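Local coordinates for Lmo2445 protein (Listeria monocytogenes EGD-e, PDB 5HZL) that is of unknown function but, as a secreted internalin-like leucine-rich repeat protein that binds calcium, may act at the bacterial surface or in its surroundings, at residues L83-N88 with I106-A111; I113-D118 with G135-K140; N123-D128 with G146-N151; L129-F134 with M152-L157; N180-I185 with A201-T206. All coordinates share one frame; numbering follows the deposited sequence.

Contact 1 (L83-N88 with I106-A111)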
# COMPACT_ATOMS: atom_id res chain seq x y z
N LEU A 83 16.97 -2.67 -4.09
CA LEU A 83 16.49 -1.55 -4.88
C LEU A 83 16.08 -0.44 -3.89
O LEU A 83 15.14 -0.64 -3.11
CB LEU A 83 15.28 -1.95 -5.72
CG LEU A 83 14.65 -0.82 -6.54
CD1 LEU A 83 15.68 -0.16 -7.45
CD2 LEU A 83 13.47 -1.35 -7.32
N ALA A 84 16.77 0.69 -3.93
CA ALA A 84 16.50 1.84 -3.06
C ALA A 84 15.87 2.97 -3.89
O ALA A 84 16.58 3.67 -4.63
CB ALA A 84 17.80 2.31 -2.43
N ILE A 85 14.55 3.14 -3.78
CA ILE A 85 13.83 4.17 -4.53
C ILE A 85 12.94 5.08 -3.68
O ILE A 85 12.00 5.68 -4.19
CB ILE A 85 12.98 3.54 -5.67
CG1 ILE A 85 12.03 2.49 -5.12
CG2 ILE A 85 13.87 2.92 -6.74
CD1 ILE A 85 11.13 1.85 -6.15
N TRP A 86 13.27 5.21 -2.41
CA TRP A 86 12.48 6.05 -1.50
C TRP A 86 12.61 7.55 -1.79
O TRP A 86 13.63 7.99 -2.29
CB TRP A 86 12.81 5.73 -0.03
CG TRP A 86 14.27 5.66 0.35
CD1 TRP A 86 15.06 4.55 0.34
CD2 TRP A 86 15.09 6.73 0.84
NE1 TRP A 86 16.32 4.86 0.77
CE2 TRP A 86 16.37 6.18 1.09
CE3 TRP A 86 14.87 8.08 1.08
CZ2 TRP A 86 17.44 6.95 1.58
CZ3 TRP A 86 15.94 8.86 1.57
CH2 TRP A 86 17.20 8.29 1.81
N SER A 87 11.56 8.31 -1.47
CA SER A 87 11.46 9.77 -1.67
C SER A 87 11.43 10.22 -3.16
O SER A 87 11.86 11.32 -3.49
CB SER A 87 12.50 10.54 -0.85
OG SER A 87 12.26 10.38 0.54
N ASN A 88 10.94 9.34 -4.04
CA ASN A 88 10.78 9.63 -5.47
C ASN A 88 9.34 10.03 -5.74
O ASN A 88 8.60 10.23 -4.79
CB ASN A 88 11.27 8.46 -6.33
CG ASN A 88 12.78 8.46 -6.51
OD1 ASN A 88 13.36 9.46 -6.96
ND2 ASN A 88 13.42 7.34 -6.23
N ILE A 106 13.33 -4.42 -1.31
CA ILE A 106 12.85 -3.16 -1.91
C ILE A 106 12.57 -2.15 -0.79
O ILE A 106 11.73 -2.40 0.06
CB ILE A 106 11.57 -3.34 -2.75
CG1 ILE A 106 11.87 -4.17 -3.99
CG2 ILE A 106 10.98 -1.98 -3.16
CD1 ILE A 106 10.71 -4.36 -4.93
N GLU A 107 13.28 -1.02 -0.81
CA GLU A 107 13.11 0.06 0.16
C GLU A 107 12.56 1.24 -0.62
O GLU A 107 13.31 1.99 -1.25
CB GLU A 107 14.42 0.36 0.86
CG GLU A 107 14.82 -0.73 1.85
CD GLU A 107 16.19 -0.53 2.48
OE1 GLU A 107 17.03 0.25 1.93
OE2 GLU A 107 16.45 -1.17 3.53
N ALA A 108 11.23 1.39 -0.56
CA ALA A 108 10.50 2.42 -1.30
C ALA A 108 9.54 3.28 -0.49
O ALA A 108 8.43 3.57 -0.93
CB ALA A 108 9.75 1.74 -2.44
N ASN A 109 9.98 3.69 0.69
CA ASN A 109 9.18 4.55 1.56
C ASN A 109 8.96 5.94 0.93
O ASN A 109 9.89 6.50 0.34
CB ASN A 109 9.92 4.78 2.89
CG ASN A 109 9.20 5.76 3.80
OD1 ASN A 109 9.57 6.92 3.86
ND2 ASN A 109 8.13 5.32 4.43
N GLY A 110 7.76 6.49 1.07
CA GLY A 110 7.43 7.84 0.58
C GLY A 110 7.88 8.17 -0.82
O GLY A 110 8.42 9.24 -1.08
N ALA A 111 7.65 7.23 -1.73
CA ALA A 111 8.03 7.36 -3.12
C ALA A 111 6.84 7.66 -4.03
O ALA A 111 6.94 7.55 -5.25
CB ALA A 111 8.71 6.08 -3.55
O HOH W 1 10.89 8.52 1.92
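Ile106 and Leu83 are paired in the parallel sheet of the leucine-rich repeat domain, one strand laid beside the next with Leu83 CA and Ile106 CA 5.0 Å apart. Both side chains leave the same face, where Ile106 CG1 approaches Leu83 CB at 4.4 Å. Glu107, on the other face with Ala84, supplies both sheet bonds from its backbone: its N donates almost straight to Leu83 O (3.0 Å, N-H...O 172°), and its O accepts from Ile85 N. That same Glu107 O sits at the edge of the Trp86 indole, near the ring plane and 3.5 Å from Trp86 CD1. At Ala108 the strand has ended and the contact turns apolar. A first torsion of 55° sets Ile85 CG1 between its backbone N and carbonyl carbon, and this methylene meets Ala108 CB at 3.6 Å. Asn109 carries the polar contacts of the turn. Its O receives Ser87 N at 3.1 Å, while a water donates to Asn109 O and OD1 and lies 2.7 Å from Ser87 OG. Its ND2 donates to Ser130 OG and Gln131 OE1. Gly110, with positive phi, offers its O to the CA-H of Ser87. Ala111 CB then packs on Ile85 O. The Asn88 amide is gripped from outside the two segments, through Leu59 O and the backbone N atoms of Leu62 and Leu64. Within its own turn, Asn88 ND2 donates to that same Ile85 O at 3.0 Å from above the carbonyl plane, 58° out of it.

Contact 2 (I113-D118 with G135-K140)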
# COMPACT_ATOMS: atom_id res chain seq x y z
N ILE A 113 4.22 5.99 -4.82
CA ILE A 113 3.81 4.85 -5.63
C ILE A 113 2.29 4.66 -5.50
O ILE A 113 1.78 4.58 -4.39
CB ILE A 113 4.49 3.53 -5.16
CG1 ILE A 113 6.01 3.67 -5.21
CG2 ILE A 113 4.02 2.33 -6.01
CD1 ILE A 113 6.77 2.44 -4.76
N THR A 114 1.61 4.55 -6.62
CA THR A 114 0.17 4.36 -6.67
C THR A 114 -0.18 2.93 -7.06
O THR A 114 -1.31 2.50 -6.80
CB THR A 114 -0.49 5.33 -7.67
OG1 THR A 114 0.01 5.09 -9.01
CG2 THR A 114 -0.23 6.77 -7.25
N VAL A 115 0.74 2.21 -7.69
CA VAL A 115 0.52 0.81 -8.11
C VAL A 115 1.82 0.05 -8.00
O VAL A 115 2.83 0.47 -8.58
CB VAL A 115 0.08 0.70 -9.60
CG1 VAL A 115 0.00 -0.76 -10.07
CG2 VAL A 115 -1.24 1.41 -9.84
N PHE A 116 1.77 -1.08 -7.29
CA PHE A 116 2.92 -1.96 -7.15
C PHE A 116 2.46 -3.23 -7.87
O PHE A 116 1.75 -4.04 -7.28
CB PHE A 116 3.23 -2.19 -5.67
CG PHE A 116 4.41 -3.08 -5.45
CD1 PHE A 116 5.71 -2.57 -5.52
CD2 PHE A 116 4.23 -4.43 -5.18
CE1 PHE A 116 6.80 -3.40 -5.32
CE2 PHE A 116 5.31 -5.26 -4.98
CZ PHE A 116 6.61 -4.75 -5.06
N PRO A 117 2.88 -3.42 -9.14
CA PRO A 117 2.39 -4.57 -9.92
C PRO A 117 2.92 -5.94 -9.52
O PRO A 117 3.94 -6.07 -8.83
CB PRO A 117 2.88 -4.25 -11.34
CG PRO A 117 4.19 -3.57 -11.10
CD PRO A 117 4.04 -2.79 -9.81
N ASP A 118 2.17 -6.95 -9.97
CA ASP A 118 2.52 -8.33 -9.77
C ASP A 118 3.74 -8.50 -10.67
O ASP A 118 3.73 -8.13 -11.86
CB ASP A 118 1.36 -9.27 -10.14
CG ASP A 118 0.13 -9.11 -9.20
OD1 ASP A 118 0.27 -8.71 -8.01
OD2 ASP A 118 -1.00 -9.42 -9.65
N GLY A 135 -4.35 4.11 -2.80
CA GLY A 135 -5.77 4.36 -2.99
C GLY A 135 -6.40 2.98 -3.01
O GLY A 135 -6.11 2.14 -2.13
N PHE A 136 -7.22 2.71 -4.02
CA PHE A 136 -7.88 1.39 -4.13
C PHE A 136 -7.03 0.27 -4.77
O PHE A 136 -7.50 -0.87 -4.85
CB PHE A 136 -9.22 1.51 -4.84
CG PHE A 136 -10.21 2.37 -4.11
CD1 PHE A 136 -10.83 1.89 -2.96
CD2 PHE A 136 -10.53 3.64 -4.56
CE1 PHE A 136 -11.75 2.67 -2.27
CE2 PHE A 136 -11.45 4.42 -3.88
CZ PHE A 136 -12.05 3.94 -2.73
N ASN A 137 -5.81 0.59 -5.19
CA ASN A 137 -4.92 -0.40 -5.82
C ASN A 137 -4.16 -1.26 -4.81
O ASN A 137 -2.95 -1.12 -4.64
CB ASN A 137 -3.94 0.31 -6.74
CG ASN A 137 -4.62 1.04 -7.86
OD1 ASN A 137 -5.57 0.55 -8.44
ND2 ASN A 137 -4.11 2.20 -8.18
N ILE A 138 -4.88 -2.16 -4.15
CA ILE A 138 -4.29 -3.06 -3.17
C ILE A 138 -3.46 -4.11 -3.91
O ILE A 138 -3.99 -4.81 -4.77
CB ILE A 138 -5.39 -3.83 -2.39
CG1 ILE A 138 -6.51 -2.90 -1.90
CG2 ILE A 138 -4.77 -4.66 -1.27
CD1 ILE A 138 -6.07 -1.80 -0.98
N PRO A 139 -2.14 -4.23 -3.60
CA PRO A 139 -1.35 -5.24 -4.29
C PRO A 139 -1.50 -6.64 -3.68
O PRO A 139 -1.64 -6.77 -2.47
CB PRO A 139 0.09 -4.72 -4.11
CG PRO A 139 0.07 -3.97 -2.84
CD PRO A 139 -1.30 -3.37 -2.74
N LYS A 140 -1.46 -7.66 -4.54
CA LYS A 140 -1.56 -9.08 -4.14
C LYS A 140 -0.21 -9.79 -4.07
O LYS A 140 -0.11 -10.89 -3.54
CB LYS A 140 -2.49 -9.83 -5.11
CG LYS A 140 -3.95 -9.40 -5.05
CD LYS A 140 -4.81 -10.07 -6.14
CE LYS A 140 -4.96 -11.60 -6.04
NZ LYS A 140 -5.65 -12.01 -4.78
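Asn137 has CG anti to its carbonyl carbon (chi1 -61°), on the side of segment 113-118, toward which its CB bond already points; a chi2 of -41° then turns the amide so that ND2 faces Thr114 O. Phe116 has CG anti to its backbone N (chi1 -179°). Asn137 ND2 donates to Thr114 O at 3.1 Å. The acceptor lies in the plane of the amide, but the donor stands above the plane of the Thr114 carbonyl. The same ND2 is 3.4 Å from Val115 CG2, the two side chains crossing obliquely. Asn137 is also the centre of an inverse gamma turn. Further on, Pro139 CB lies 3.6 Å from Phe116 O and touches Phe116 CD2 at the ring edge, 4.3 Å away. Asp118 OD1 comes no closer than 4.0 Å to Lys140 N, and its bond to Val142 N is a weak one. In the leucine-rich repeat coil, the loop 135-140 thus packs against strand 113-115 and the chain after it. Pro139 O accepts from Trp166 NE1, and segment 113-118 in turn pairs in parallel with strand 91-92, through the backbone bonds of Thr114 with Gly91 and of Val115 with Leu93.

Contact 3 (N123-D128 with G146-N151)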
# COMPACT_ATOMS: atom_id res chain seq x y z
N ASN A 123 13.44 -14.30 -5.36
CA ASN A 123 14.25 -14.06 -4.17
C ASN A 123 13.81 -12.91 -3.29
O ASN A 123 14.45 -12.65 -2.27
CB ASN A 123 15.69 -13.81 -4.62
CG ASN A 123 16.25 -14.94 -5.46
OD1 ASN A 123 15.72 -16.05 -5.47
ND2 ASN A 123 17.33 -14.68 -6.15
N LEU A 124 12.72 -12.24 -3.64
CA LEU A 124 12.25 -11.11 -2.85
C LEU A 124 11.85 -11.60 -1.45
O LEU A 124 11.01 -12.49 -1.30
CB LEU A 124 11.10 -10.36 -3.55
CG LEU A 124 10.75 -8.99 -2.96
CD1 LEU A 124 11.94 -8.04 -3.06
CD2 LEU A 124 9.56 -8.37 -3.67
N THR A 125 12.47 -10.99 -0.45
CA THR A 125 12.29 -11.33 0.96
C THR A 125 11.66 -10.20 1.78
O THR A 125 10.92 -10.48 2.74
CB THR A 125 13.68 -11.72 1.53
OG1 THR A 125 14.03 -12.99 1.00
CG2 THR A 125 13.72 -11.83 3.05
N ASN A 126 11.95 -8.96 1.42
CA ASN A 126 11.45 -7.82 2.16
C ASN A 126 11.02 -6.69 1.25
O ASN A 126 11.65 -6.43 0.25
CB ASN A 126 12.56 -7.32 3.05
CG ASN A 126 12.15 -6.11 3.86
OD1 ASN A 126 11.14 -6.11 4.54
ND2 ASN A 126 12.94 -5.06 3.78
N VAL A 127 9.96 -5.99 1.62
CA VAL A 127 9.46 -4.88 0.83
C VAL A 127 8.91 -3.79 1.78
O VAL A 127 8.09 -4.09 2.61
CB VAL A 127 8.40 -5.40 -0.20
CG1 VAL A 127 7.18 -6.02 0.48
CG2 VAL A 127 7.95 -4.30 -1.13
N ASP A 128 9.43 -2.56 1.67
CA ASP A 128 9.01 -1.40 2.49
C ASP A 128 8.29 -0.41 1.57
O ASP A 128 8.92 0.40 0.89
CB ASP A 128 10.22 -0.73 3.18
CG ASP A 128 9.82 0.48 4.10
OD1 ASP A 128 8.62 0.72 4.35
OD2 ASP A 128 10.74 1.19 4.60
N GLY A 146 7.89 -15.68 -2.02
CA GLY A 146 8.91 -15.85 -1.00
C GLY A 146 9.00 -14.77 0.06
O GLY A 146 9.82 -14.88 0.97
N LEU A 147 8.16 -13.73 -0.04
CA LEU A 147 8.16 -12.63 0.93
C LEU A 147 8.06 -13.04 2.41
O LEU A 147 7.25 -13.90 2.77
CB LEU A 147 7.06 -11.62 0.62
CG LEU A 147 7.30 -10.65 -0.54
CD1 LEU A 147 6.02 -9.91 -0.93
CD2 LEU A 147 8.41 -9.65 -0.20
N VAL A 148 8.91 -12.42 3.23
CA VAL A 148 8.94 -12.67 4.67
C VAL A 148 8.33 -11.50 5.42
O VAL A 148 7.63 -11.71 6.41
CB VAL A 148 10.38 -12.93 5.17
CG1 VAL A 148 10.42 -13.06 6.70
CG2 VAL A 148 10.94 -14.17 4.49
N SER A 149 8.58 -10.28 4.96
CA SER A 149 8.02 -9.10 5.63
C SER A 149 7.61 -8.01 4.65
O SER A 149 8.36 -7.64 3.76
CB SER A 149 9.01 -8.53 6.64
OG SER A 149 10.16 -8.09 5.99
N ILE A 150 6.39 -7.51 4.88
CA ILE A 150 5.74 -6.46 4.11
C ILE A 150 5.36 -5.30 5.01
O ILE A 150 4.70 -5.49 6.03
CB ILE A 150 4.44 -6.99 3.50
CG1 ILE A 150 4.76 -8.08 2.45
CG2 ILE A 150 3.62 -5.86 2.87
CD1 ILE A 150 3.53 -8.76 1.89
N ASN A 151 5.77 -4.10 4.62
CA ASN A 151 5.42 -2.92 5.38
C ASN A 151 4.65 -1.98 4.45
O ASN A 151 5.20 -1.54 3.44
CB ASN A 151 6.69 -2.27 5.92
CG ASN A 151 6.42 -1.05 6.77
OD1 ASN A 151 5.29 -0.64 7.00
ND2 ASN A 151 7.47 -0.45 7.23
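Val127 and Ile150 lie side by side and point the same way, Val127 CG1 meeting Ile150 CG1 at 3.7 Å. A first torsion of 62° places Val127 CG1 between the backbone N and the carbonyl carbon, which sets it against Ile150 CG1. Leu147 CD2 extends the apolar patch, 3.9 Å from Val127 CG1 and 3.7 Å from Leu124 CG. Above this interior layer runs the sheet of the leucine-rich repeats: strands 126-128 and 149-151 are parallel within 5°. Val127 contributes both its backbone groups, its N donating to Ser149 O and its O accepting from Asn151 N at 3.1 Å. Where the strands begin, Thr125 O takes two donors, Val148 N at 2.8 Å and Ser149 N. Thr125 CG2 and Val148 CG2 touch, their side chains side by side and pointing the same way.

The opposite face is polar. Ser149 OG donates to Asn126 OD1 at 2.6 Å, and Asn126 ND2 passes the link on to Asn105 OD1. Asp128 and Asn151 stand alongside each other with carboxylate and amide planes 5° apart. Asp128 OD1 is 3.3 Å from Asn151 ND2, yet the angle rules out a hydrogen bond. Their oxygens are engaged instead with Ser130 OG, for Asp128 OD1, and Glu153 N, for Asn151 OD1. The bond from Glu153 N is consistent with a second-shell role for Asn151, which holds the backbone of a calcium ligand.

Contact 4 (L129-F134 with M152-L157). With CA (calcium ion), chain E.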
# COMPACT_ATOMS: atom_id res chain seq x y z
N LEU A 129 6.96 -0.49 1.55
CA LEU A 129 6.10 0.36 0.73
C LEU A 129 5.28 1.32 1.58
O LEU A 129 4.23 1.81 1.16
CB LEU A 129 5.19 -0.53 -0.13
CG LEU A 129 5.90 -1.35 -1.19
CD1 LEU A 129 5.02 -2.48 -1.70
CD2 LEU A 129 6.35 -0.46 -2.34
N SER A 130 5.78 1.60 2.77
CA SER A 130 5.10 2.50 3.67
C SER A 130 5.12 3.95 3.15
O SER A 130 6.07 4.37 2.51
CB SER A 130 5.79 2.45 5.03
OG SER A 130 7.15 2.85 4.92
N GLN A 131 4.04 4.68 3.43
CA GLN A 131 3.91 6.08 3.06
C GLN A 131 3.82 6.39 1.58
O GLN A 131 4.22 7.47 1.12
CB GLN A 131 4.94 6.94 3.80
CG GLN A 131 4.70 6.92 5.31
CD GLN A 131 5.68 7.77 6.09
OE1 GLN A 131 6.89 7.76 5.85
NE2 GLN A 131 5.16 8.49 7.04
N ASN A 132 3.27 5.44 0.85
CA ASN A 132 3.03 5.59 -0.57
C ASN A 132 1.55 6.01 -0.70
O ASN A 132 0.99 6.54 0.25
CB ASN A 132 3.45 4.34 -1.33
CG ASN A 132 4.96 4.26 -1.49
OD1 ASN A 132 5.56 5.09 -2.18
ND2 ASN A 132 5.58 3.24 -0.91
N ASN A 133 0.93 5.80 -1.86
CA ASN A 133 -0.43 6.25 -2.02
C ASN A 133 -1.20 5.39 -3.01
O ASN A 133 -1.54 5.83 -4.12
CB ASN A 133 -0.40 7.71 -2.49
CG ASN A 133 -1.77 8.36 -2.44
OD1 ASN A 133 -2.67 7.95 -1.66
ND2 ASN A 133 -1.95 9.41 -3.25
N PHE A 134 -1.48 4.16 -2.57
CA PHE A 134 -2.17 3.17 -3.38
C PHE A 134 -3.63 3.42 -3.69
O PHE A 134 -4.09 3.00 -4.75
CB PHE A 134 -2.04 1.78 -2.76
CG PHE A 134 -0.64 1.31 -2.68
CD1 PHE A 134 0.03 0.92 -3.82
CD2 PHE A 134 0.03 1.26 -1.46
CE1 PHE A 134 1.34 0.49 -3.76
CE2 PHE A 134 1.33 0.82 -1.38
CZ PHE A 134 1.99 0.44 -2.53
N MSE A 152 3.39 -1.71 4.81
CA MSE A 152 2.52 -0.79 4.06
C MSE A 152 1.84 0.14 5.04
O MSE A 152 0.67 0.49 4.91
CB MSE A 152 1.57 -1.56 3.14
CG MSE A 152 2.25 -1.87 1.82
SE MSE A 152 1.01 -2.74 0.55
CE MSE A 152 0.44 -4.28 1.65
N GLU A 153 2.61 0.59 6.02
CA GLU A 153 2.11 1.51 7.02
C GLU A 153 1.84 2.85 6.39
O GLU A 153 2.68 3.36 5.66
CB GLU A 153 3.13 1.72 8.13
CG GLU A 153 2.70 2.69 9.24
CD GLU A 153 3.72 2.83 10.35
OE1 GLU A 153 4.88 2.48 10.13
OE2 GLU A 153 3.40 3.31 11.44
N ASN A 154 0.67 3.41 6.67
CA ASN A 154 0.32 4.74 6.21
C ASN A 154 0.54 4.93 4.69
O ASN A 154 1.07 5.94 4.26
CB ASN A 154 1.15 5.72 7.04
CG ASN A 154 0.76 7.17 6.85
OD1 ASN A 154 -0.35 7.49 6.40
ND2 ASN A 154 1.68 8.07 7.22
N ALA A 155 0.12 3.95 3.90
CA ALA A 155 0.31 3.96 2.44
C ALA A 155 -0.96 4.24 1.62
O ALA A 155 -0.99 3.93 0.42
CB ALA A 155 0.89 2.60 2.03
N GLY A 156 -1.99 4.81 2.23
CA GLY A 156 -3.24 5.10 1.52
C GLY A 156 -4.10 3.92 1.06
O GLY A 156 -5.00 4.11 0.23
N LEU A 157 -3.85 2.71 1.59
CA LEU A 157 -4.64 1.53 1.17
C LEU A 157 -6.08 1.80 1.53
O LEU A 157 -6.39 2.12 2.67
CB LEU A 157 -4.16 0.25 1.82
CG LEU A 157 -2.77 -0.22 1.42
CD1 LEU A 157 -2.28 -1.28 2.41
CD2 LEU A 157 -2.76 -0.75 0.00
CA CA E . 5.77 2.86 12.74
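Gln131 N donates to Glu153 O at 2.9 Å, nearly in line with the carbonyl, and Phe134 N donates to Ala155 O at 3.0 Å, within the carbonyl plane. Between these two backbone bonds, the buried Asn132 amide serves its own turn and the one before. Its ND2 reaches Leu129 O at 2.9 Å from 64° out of the carbonyl plane and also donates to Ala108 O, while its OD1 takes Ala111 N and Ile113 N. Four partners therefore fix its rotation. The type II turns Leu129-Asn132 and Met152-Ala155 are successive loops leaving the leucine-rich repeat sheet, and Asn180 bonds the second of them, ND2 to Met152 O and OD1 to Ala155 N, as Asn132 bonds the preceding Ala108 O and Ala111 N. Ser130 OG and Gln131 OE1 are satisfied in part from the neighbouring repeat. Glu153, extended beyond CG, holds a calcium ion with both carboxylate oxygens, OE1 at 2.8 Å and OE2 at 2.7 Å from the metal; OE2 also receives Asn178 ND2. On the apolar side the Phe134 ring packs CD2 against Leu157 CD2 at 3.7 Å. The SE atom of selenomethionine Met152 makes an oblique Met-aromatic contact, 4.8 Å from the centroid of the Phe134 ring.

Contact 5 (N180-I185 with A201-T206)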
# COMPACT_ATOMS: atom_id res chain seq x y z
N ASN A 180 -3.96 3.09 7.54
CA ASN A 180 -4.50 3.02 6.19
C ASN A 180 -5.98 3.42 6.21
O ASN A 180 -6.44 3.95 7.21
CB ASN A 180 -4.23 1.64 5.60
CG ASN A 180 -2.77 1.46 5.22
OD1 ASN A 180 -2.24 2.24 4.45
ND2 ASN A 180 -2.14 0.40 5.70
N HIS A 181 -6.72 3.18 5.12
CA HIS A 181 -8.13 3.57 5.02
C HIS A 181 -9.01 2.41 4.61
O HIS A 181 -9.95 2.57 3.81
CB HIS A 181 -8.29 4.71 3.99
CG HIS A 181 -7.33 5.85 4.19
ND1 HIS A 181 -7.32 6.63 5.33
CD2 HIS A 181 -6.38 6.36 3.38
CE1 HIS A 181 -6.38 7.55 5.22
NE2 HIS A 181 -5.80 7.41 4.04
N LEU A 182 -8.71 1.26 5.17
CA LEU A 182 -9.46 0.03 4.89
C LEU A 182 -10.75 -0.06 5.72
O LEU A 182 -10.77 0.37 6.87
CB LEU A 182 -8.55 -1.17 5.18
CG LEU A 182 -7.31 -1.25 4.29
CD1 LEU A 182 -6.33 -2.30 4.79
CD2 LEU A 182 -7.75 -1.50 2.85
N ILE A 183 -11.80 -0.62 5.12
CA ILE A 183 -13.10 -0.79 5.79
C ILE A 183 -13.37 -2.26 6.07
O ILE A 183 -14.48 -2.65 6.43
CB ILE A 183 -14.26 -0.24 4.92
CG1 ILE A 183 -14.48 -1.09 3.65
CG2 ILE A 183 -13.98 1.21 4.56
CD1 ILE A 183 -15.71 -0.73 2.86
N SER A 184 -12.34 -3.06 5.93
CA SER A 184 -12.44 -4.48 6.07
C SER A 184 -11.12 -5.01 6.62
O SER A 184 -10.11 -4.31 6.57
CB SER A 184 -12.69 -5.01 4.66
OG SER A 184 -12.65 -6.42 4.58
N ILE A 185 -11.14 -6.24 7.12
CA ILE A 185 -9.96 -6.87 7.67
C ILE A 185 -9.56 -8.11 6.86
O ILE A 185 -10.43 -8.90 6.48
CB ILE A 185 -10.22 -7.33 9.13
CG1 ILE A 185 -10.64 -6.14 10.00
CG2 ILE A 185 -8.99 -8.02 9.74
CD1 ILE A 185 -10.90 -6.50 11.46
N ALA A 201 -3.82 -1.19 13.33
CA ALA A 201 -4.41 -0.03 14.01
C ALA A 201 -4.74 1.17 13.13
O ALA A 201 -4.23 1.31 12.05
CB ALA A 201 -3.48 0.40 15.14
N ASN A 202 -5.63 2.02 13.62
CA ASN A 202 -6.03 3.26 12.96
C ASN A 202 -6.42 3.19 11.48
O ASN A 202 -5.69 3.63 10.63
CB ASN A 202 -4.90 4.29 13.16
CG ASN A 202 -5.23 5.69 12.65
OD1 ASN A 202 -4.43 6.30 11.93
ND2 ASN A 202 -6.40 6.20 13.00
N GLN A 203 -7.58 2.62 11.19
CA GLN A 203 -8.09 2.59 9.81
C GLN A 203 -9.12 3.70 9.78
O GLN A 203 -10.01 3.72 10.63
CB GLN A 203 -8.71 1.25 9.46
CG GLN A 203 -7.74 0.09 9.56
CD GLN A 203 -6.57 0.16 8.60
OE1 GLN A 203 -6.65 0.73 7.49
NE2 GLN A 203 -5.45 -0.44 9.01
N THR A 204 -9.01 4.63 8.84
CA THR A 204 -9.95 5.76 8.77
C THR A 204 -10.41 5.99 7.36
O THR A 204 -9.61 5.88 6.45
CB THR A 204 -9.31 7.05 9.29
OG1 THR A 204 -8.22 7.43 8.43
CG2 THR A 204 -8.80 6.82 10.71
N ALA A 205 -11.68 6.31 7.17
CA ALA A 205 -12.17 6.54 5.82
C ALA A 205 -13.37 7.43 5.75
O ALA A 205 -14.25 7.35 6.59
CB ALA A 205 -12.49 5.20 5.16
N THR A 206 -13.40 8.28 4.74
CA THR A 206 -14.51 9.17 4.49
C THR A 206 -15.22 8.60 3.27
O THR A 206 -14.66 8.57 2.17
CB THR A 206 -14.01 10.60 4.23
OG1 THR A 206 -13.13 10.97 5.30
CG2 THR A 206 -15.18 11.59 4.13
O HOH W 2 -5.94 6.05 8.86
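His181 meets Thr204 with its ring edge where the leucine-rich repeat coil passes into the C-terminal, E-set-like beta domain, whose strand 203-212 starts here. The imidazole ND1 donates to Thr204 O at 2.7 Å, the oxygen lying close to the ring plane. A chi1 of -49° sets the CG of His181 anti to its carbonyl carbon, and Thr204 OG1 makes a weak approach to His181 ND1 at 3.3 Å. Leu182 and Gln203, by contrast, run side by side and point the same way. Gln203 is bent at chi2 (-63°), and its OE1 accepts Leu182 N at 3.1 Å with an N-H...O angle of 164°. Its NE2 donates to Leu177 O and Phe200 O, so both ends of the amide are held. Asn180, whose ND2 also goes to Leu177 O, gives its backbone O to Thr204 N at 3.1 Å. Further out, Ala205 CB touches Ile183 CG2 at 4.3 Å. His181, Ala205 and Thr206 join Ser158 around a bound polyether, probably from the crystallisation liquor. A water lies 2.7 Å from both Asn180 O and Thr204 OG1.

How the contacts relate
From the N terminus, contact 1 closes first, tying strand 82-84 and its turn to strand 105-107 before contact 2 opens. Contacts 2, 3 and 4 then cross one another, their segments alternating along the chain. Each of contacts 1 to 4 closes a loop of 16 or 17 residues. Contact 3 continues the sheet that contact 1 joins, since strands 105-107 and 126-128 are neighbours. Contact 4 carries both strands of contact 3 onward into the turns, and contact 2 joins the chain beyond them. Contact 5, in series with the rest, closes 15 residues holding helix 187-191 and strand 197-199; it touches contact 4 through Leu157 O and His181 N and links the repeats to the C-terminal domain.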